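Local coordinates for protein putative XRE-family transcriptional regulator (PDB 2OFY) that probably binds DNA through a helix-turn-helix domain of the XRE family and is likely to act as a transcriptional regulator, at residues R16-R25 against L67-V78. Residues are numbered along the deposited sequence; the frame is centred on the assembly and turned at random.
Sequences RLGELLRSAR and LDLSLDDVAAVV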
ATOM      1  N   ARG A  16      13.181   2.569   4.047  1.00 18.97           N
ATOM      2  CA  ARG A  16      12.849   1.756   5.229  1.00 19.87           C
ATOM      3  C   ARG A  16      12.041   0.520   4.894  1.00 19.24           C
ATOM      4  O   ARG A  16      12.274  -0.555   5.430  1.00 18.66           O
ATOM      5  CB  ARG A  16      11.995   2.598   6.215  1.00 19.40           C
ATOM      6  CG  ARG A  16      12.778   3.698   6.789  1.00 23.44           C
ATOM      7  CD  ARG A  16      11.849   4.307   7.796  1.00 22.70           C
ATOM      8  NE  ARG A  16      12.176   5.651   8.048  1.00 26.80           N
ATOM      9  CZ  ARG A  16      11.338   6.498   8.635  1.00 26.67           C
ATOM     10  NH1 ARG A  16      10.113   6.088   9.004  1.00 25.11           N
ATOM     11  NH2 ARG A  16      11.737   7.729   8.848  1.00 24.15           N
ATOM     12  N   LEU A  17      11.049   0.700   4.024  1.00 18.39           N
ATOM     13  CA  LEU A  17      10.177  -0.401   3.619  1.00 17.65           C
ATOM     14  C   LEU A  17      11.035  -1.486   2.985  1.00 19.11           C
ATOM     15  O   LEU A  17      10.900  -2.669   3.300  1.00 19.47           O
ATOM     16  CB  LEU A  17       9.102   0.116   2.645  1.00 16.97           C
ATOM     17  CG  LEU A  17       8.222  -0.990   2.046  1.00 18.13           C
ATOM     18  CD1 LEU A  17       7.373  -1.764   3.107  1.00 19.05           C
ATOM     19  CD2 LEU A  17       7.343  -0.340   0.979  1.00 17.77           C
ATOM     20  N   GLY A  18      11.952  -1.077   2.085  1.00 19.75           N
ATOM     21  CA  GLY A  18      12.844  -2.025   1.359  1.00 20.45           C
ATOM     22  C   GLY A  18      13.714  -2.800   2.337  1.00 20.26           C
ATOM     23  O   GLY A  18      13.803  -4.030   2.281  1.00 20.28           O
ATOM     24  N   GLU A  19      14.305  -2.088   3.296  1.00 20.38           N
ATOM     25  CA  GLU A  19      15.148  -2.731   4.308  0.70 21.21           C
ATOM     26  C   GLU A  19      14.356  -3.733   5.126  1.00 21.26           C
ATOM     27  O   GLU A  19      14.867  -4.838   5.401  1.00 20.55           O
ATOM     28  CB  GLU A  19      15.756  -1.688   5.257  0.70 21.98           C
ATOM     29  CG  GLU A  19      16.786  -2.340   6.232  0.70 23.14           C
ATOM     30  CD  GLU A  19      17.254  -1.454   7.396  0.70 24.17           C
ATOM     31  OE1 GLU A  19      17.021  -0.226   7.355  0.70 26.88           O
ATOM     32  OE2 GLU A  19      17.877  -1.994   8.354  0.70 23.01           O
ATOM     33  N   LEU A  20      13.132  -3.383   5.505  1.00 18.64           N
ATOM     34  CA  LEU A  20      12.273  -4.302   6.302  1.00 21.35           C
ATOM     35  C   LEU A  20      11.912  -5.576   5.526  1.00 20.05           C
ATOM     36  O   LEU A  20      11.985  -6.699   6.085  1.00 20.12           O
ATOM     37  CB  LEU A  20      10.965  -3.577   6.620  1.00 22.40           C
ATOM     38  CG  LEU A  20      10.390  -3.453   7.993  1.00 30.48           C
ATOM     39  CD1 LEU A  20      11.477  -3.429   9.100  1.00 28.57           C
ATOM     40  CD2 LEU A  20       9.589  -2.171   7.978  1.00 25.95           C
ATOM     41  N   LEU A  21      11.579  -5.411   4.249  1.00 19.92           N
ATOM     42  CA  LEU A  21      11.248  -6.549   3.371  1.00 19.09           C
ATOM     43  C   LEU A  21      12.513  -7.419   3.177  1.00 20.29           C
ATOM     44  O   LEU A  21      12.452  -8.660   3.200  1.00 20.07           O
ATOM     45  CB  LEU A  21      10.723  -6.070   2.015  1.00 19.67           C
ATOM     46  CG  LEU A  21       9.335  -5.423   2.191  1.00 19.02           C
ATOM     47  CD1 LEU A  21       8.878  -4.849   0.859  1.00 18.84           C
ATOM     48  CD2 LEU A  21       8.311  -6.427   2.754  1.00 20.72           C
ATOM     49  N   ARG A  22      13.657  -6.765   2.979  1.00 19.63           N
ATOM     50  CA  ARG A  22      14.904  -7.535   2.814  1.00 19.06           C
ATOM     51  C   ARG A  22      15.209  -8.364   4.082  1.00 19.77           C
ATOM     52  O   ARG A  22      15.535  -9.539   3.970  1.00 18.71           O
ATOM     53  CB  ARG A  22      16.087  -6.588   2.447  1.00 17.26           C
ATOM     54  CG  ARG A  22      17.500  -7.263   2.399  1.00 21.27           C
ATOM     55  CD  ARG A  22      17.477  -8.363   1.461  1.00 25.63           C
ATOM     56  NE  ARG A  22      18.682  -9.211   1.475  1.00 24.24           N
ATOM     57  CZ  ARG A  22      18.710 -10.426   1.994  1.00 21.50           C
ATOM     58  NH1 ARG A  22      17.642 -10.918   2.619  1.00 19.99           N
ATOM     59  NH2 ARG A  22      19.829 -11.128   1.911  1.00 24.13           N
ATOM     60  N   SER A  23      15.085  -7.741   5.248  1.00 19.95           N
ATOM     61  CA  SER A  23      15.364  -8.440   6.512  1.00 20.59           C
ATOM     62  C   SER A  23      14.365  -9.578   6.673  1.00 19.75           C
ATOM     63  O   SER A  23      14.738 -10.681   7.118  1.00 18.80           O
ATOM     64  CB  SER A  23      15.228  -7.469   7.688  1.00 22.38           C
ATOM     65  OG  SER A  23      16.307  -6.543   7.639  1.00 28.56           O
ATOM     66  N   ALA A  24      13.091  -9.347   6.327  1.00 16.40           N
ATOM     67  CA  ALA A  24      12.067 -10.420   6.439  1.00 16.49           C
ATOM     68  C   ALA A  24      12.347 -11.593   5.492  1.00 16.13           C
ATOM     69  O   ALA A  24      12.169 -12.773   5.848  1.00 17.64           O
ATOM     70  CB  ALA A  24      10.664  -9.914   6.246  1.00 16.34           C
ATOM     71  N   ARG A  25      12.893 -11.283   4.329  1.00 13.82           N
ATOM     72  CA  ARG A  25      13.265 -12.341   3.382  1.00 14.38           C
ATOM     73  C   ARG A  25      14.400 -13.194   3.983  1.00 15.55           C
ATOM     74  O   ARG A  25      14.366 -14.431   3.882  1.00 16.07           O
ATOM     75  CB  ARG A  25      13.632 -11.749   2.032  1.00 14.10           C
ATOM     76  CG  ARG A  25      14.022 -12.855   1.028  1.00 13.11           C
ATOM     77  CD  ARG A  25      14.096 -12.321  -0.383  1.00 14.74           C
ATOM     78  NE  ARG A  25      15.099 -11.269  -0.569  1.00 13.28           N
ATOM     79  CZ  ARG A  25      16.418 -11.471  -0.724  1.00 15.46           C
ATOM     80  NH1 ARG A  25      16.995 -12.711  -0.630  1.00 15.15           N
ATOM     81  NH2 ARG A  25      17.194 -10.413  -0.963  1.00 17.63           N
ATOM     82  N   LEU A  67       6.148 -13.560   2.726  1.00 21.04           N
ATOM     83  CA  LEU A  67       7.107 -13.494   3.841  1.00 20.76           C
ATOM     84  C   LEU A  67       6.472 -13.677   5.211  1.00 21.56           C
ATOM     85  O   LEU A  67       7.182 -13.573   6.236  1.00 21.31           O
ATOM     86  CB  LEU A  67       7.899 -12.176   3.797  1.00 20.94           C
ATOM     87  CG  LEU A  67       8.632 -11.923   2.484  1.00 20.10           C
ATOM     88  CD1 LEU A  67       9.203 -10.504   2.584  1.00 18.59           C
ATOM     89  CD2 LEU A  67       9.783 -12.973   2.317  1.00 19.11           C
ATOM     90  N   ASP A  68       5.160 -13.981   5.240  1.00 20.56           N
ATOM     91  CA  ASP A  68       4.395 -14.071   6.487  1.00 21.43           C
ATOM     92  C   ASP A  68       4.611 -12.877   7.371  1.00 20.85           C
ATOM     93  O   ASP A  68       4.822 -12.996   8.598  1.00 20.22           O
ATOM     94  CB  ASP A  68       4.730 -15.322   7.265  1.00 23.35           C
ATOM     95  CG  ASP A  68       3.567 -16.237   7.344  1.00 29.84           C
ATOM     96  OD1 ASP A  68       2.912 -16.242   8.417  1.00 35.84           O
ATOM     97  OD2 ASP A  68       3.286 -16.912   6.320  1.00 34.73           O
ATOM     98  N   LEU A  69       4.518 -11.730   6.732  1.00 19.96           N
ATOM     99  CA  LEU A  69       4.811 -10.477   7.399  1.00 22.74           C
ATOM    100  C   LEU A  69       3.492  -9.685   7.449  1.00 24.68           C
ATOM    101  O   LEU A  69       2.766  -9.656   6.463  1.00 22.69           O
ATOM    102  CB  LEU A  69       5.910  -9.817   6.573  1.00 23.29           C
ATOM    103  CG  LEU A  69       6.473  -8.483   6.939  1.00 23.51           C
ATOM    104  CD1 LEU A  69       7.220  -8.584   8.279  1.00 22.49           C
ATOM    105  CD2 LEU A  69       7.394  -7.922   5.787  1.00 21.48           C
ATOM    106  N   SER A  70       3.129  -9.140   8.617  1.00 29.57           N
ATOM    107  CA  SER A  70       1.907  -8.336   8.714  1.00 30.90           C
ATOM    108  C   SER A  70       2.153  -6.924   8.192  1.00 32.63           C
ATOM    109  O   SER A  70       3.136  -6.289   8.575  1.00 33.48           O
ATOM    110  CB  SER A  70       1.431  -8.241  10.178  1.00 33.58           C
ATOM    111  OG  SER A  70       0.517  -7.158  10.375  1.00 35.36           O
ATOM    112  N   LEU A  71       1.273  -6.455   7.310  1.00 31.25           N
ATOM    113  CA  LEU A  71       1.363  -5.078   6.759  1.00 31.90           C
ATOM    114  C   LEU A  71       1.241  -4.031   7.867  1.00 32.41           C
ATOM    115  O   LEU A  71       1.814  -2.965   7.738  1.00 32.37           O
ATOM    116  CB  LEU A  71       0.268  -4.851   5.740  1.00 31.08           C
ATOM    117  CG  LEU A  71       0.436  -5.656   4.432  1.00 30.49           C
ATOM    118  CD1 LEU A  71      -0.700  -5.487   3.451  1.00 29.38           C
ATOM    119  CD2 LEU A  71       1.748  -5.308   3.750  1.00 32.41           C
ATOM    120  N   ASP A  72       0.474  -4.319   8.911  1.00 32.41           N
ATOM    121  CA  ASP A  72       0.359  -3.368  10.034  1.00 33.60           C
ATOM    122  C   ASP A  72       1.672  -3.242  10.762  1.00 35.30           C
ATOM    123  O   ASP A  72       2.042  -2.119  11.160  1.00 34.64           O
ATOM    124  CB  ASP A  72      -0.745  -3.810  10.978  1.00 34.07           C
ATOM    125  CG  ASP A  72      -2.028  -3.788  10.281  1.00 39.10           C
ATOM    126  OD1 ASP A  72      -2.470  -2.662   9.935  1.00 39.27           O
ATOM    127  OD2 ASP A  72      -2.494  -4.890   9.915  1.00 41.26           O
ATOM    128  N   ASP A  73       2.387  -4.371  10.900  1.00 34.48           N
ATOM    129  CA  ASP A  73       3.698  -4.340  11.546  1.00 35.02           C
ATOM    130  C   ASP A  73       4.679  -3.520  10.697  1.00 34.57           C
ATOM    131  O   ASP A  73       5.495  -2.775  11.203  1.00 35.27           O
ATOM    132  CB  ASP A  73       4.232  -5.743  11.797  1.00 34.59           C
ATOM    133  CG  ASP A  73       3.454  -6.501  12.895  1.00 37.30           C
ATOM    134  OD1 ASP A  73       2.814  -5.872  13.771  1.00 34.03           O
ATOM    135  OD2 ASP A  73       3.510  -7.765  12.851  1.00 35.86           O
ATOM    136  N   VAL A  74       4.562  -3.646   9.390  1.00 34.93           N
ATOM    137  CA  VAL A  74       5.441  -2.926   8.460  1.00 33.56           C
ATOM    138  C   VAL A  74       5.129  -1.413   8.457  1.00 34.81           C
ATOM    139  O   VAL A  74       6.046  -0.610   8.595  1.00 34.86           O
ATOM    140  CB  VAL A  74       5.265  -3.511   7.050  1.00 34.53           C
ATOM    141  CG1 VAL A  74       5.838  -2.580   5.931  1.00 36.13           C
ATOM    142  CG2 VAL A  74       5.941  -4.915   6.989  1.00 34.18           C
ATOM    143  N   ALA A  75       3.850  -1.071   8.315  1.00 33.24           N
ATOM    144  CA  ALA A  75       3.434   0.347   8.270  1.00 33.89           C
ATOM    145  C   ALA A  75       3.817   1.081   9.554  1.00 34.52           C
ATOM    146  O   ALA A  75       4.062   2.276   9.517  1.00 33.84           O
ATOM    147  CB  ALA A  75       1.955   0.459   8.014  1.00 34.30           C
ATOM    148  N   ALA A  76       3.874   0.359  10.686  1.00 34.38           N
ATOM    149  CA  ALA A  76       4.256   0.942  11.983  1.00 35.69           C
ATOM    150  C   ALA A  76       5.582   1.694  12.033  1.00 35.39           C
ATOM    151  O   ALA A  76       5.744   2.599  12.870  1.00 33.02           O
ATOM    152  CB  ALA A  76       4.234  -0.135  13.062  1.00 35.85           C
ATOM    153  N   VAL A  77       6.558   1.330  11.179  1.00 36.02           N
ATOM    154  CA  VAL A  77       7.846   2.073  11.180  1.00 37.02           C
ATOM    155  C   VAL A  77       7.845   3.468  10.616  1.00 38.27           C
ATOM    156  O   VAL A  77       8.870   4.140  10.678  1.00 38.02           O
ATOM    157  CB  VAL A  77       9.016   1.308  10.486  1.00 37.59           C
ATOM    158  CG1 VAL A  77       9.222  -0.051  11.138  1.00 37.33           C
ATOM    159  CG2 VAL A  77       8.795   1.214   8.963  1.00 37.08           C
ATOM    160  N   VAL A  78       6.722   3.887  10.000  1.00 39.40           N
ATOM    161  CA  VAL A  78       6.627   5.213   9.392  1.00 39.71           C
ATOM    162  C   VAL A  78       5.531   6.110   9.956  1.00 39.64           C
ATOM    163  O   VAL A  78       4.559   5.638  10.575  1.00 38.92           O
ATOM    164  CB  VAL A  78       6.371   5.130   7.898  1.00 39.89           C
ATOM    165  CG1 VAL A  78       7.572   4.585   7.189  1.00 40.17           C
ATOM    166  CG2 VAL A  78       5.099   4.264   7.631  1.00 41.44           C
TER
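Leu67 sends its two methyls to the C-terminal turn of helix 8-25: CD2 lies 3.7 Å from Arg25 CA, while CD1 rests near the backbone O of Leu21 and the methyl of Ala24. Asp68, with positive phi, ends helix 57-66 in a Schellman motif, turning the chain so that Leu69 also faces helix 8-25. Leu69, whose CG stands anti to the backbone N (chi1 179°), brings CD2 3.5 Å from Leu21 CD2, the two side chains crossing at about a right angle, and 3.9 Å from Ala24 CB. Ser70, the N-cap of helix 71-75, accepts weak bonds at OG from Asp72 N and Asp73 N. One turn on, Val74 presses CG1 to 3.3 Å from Leu17 CD1, tighter than usual for two methyls. Val77, in the type I turn Ala75-Val78, meets Leu20 tip to tip, CG2 lying 3.6 Å from Leu20 CD2. At this end Arg16, extended from CG to NE, brings its guanidinium obliquely to the end of the turn, Val78 CA lying at its edge, with NH1 2.9 Å from Val77 O and 3.5 Å from Val78 CG1. An alanine in place of Arg16 would remove the guanidinium and is likely to leave Val77 O and Val78 CG1 without their neighbour on helix 8-25. The packing thus joins the first helix of the five-helix XRE-type domain to the last, short helix 71-75 and its flanking loop and turn. Behind it, Leu17 and Leu21 continue onto Ile60 of helix 57-66, Leu67 reaches Val33 of helix 30-37, and Arg25 forms a salt bridge with Glu48 of helix 41-48; helix 71-75 packs against the second subunit, Leu71 on Leu71 of that chain.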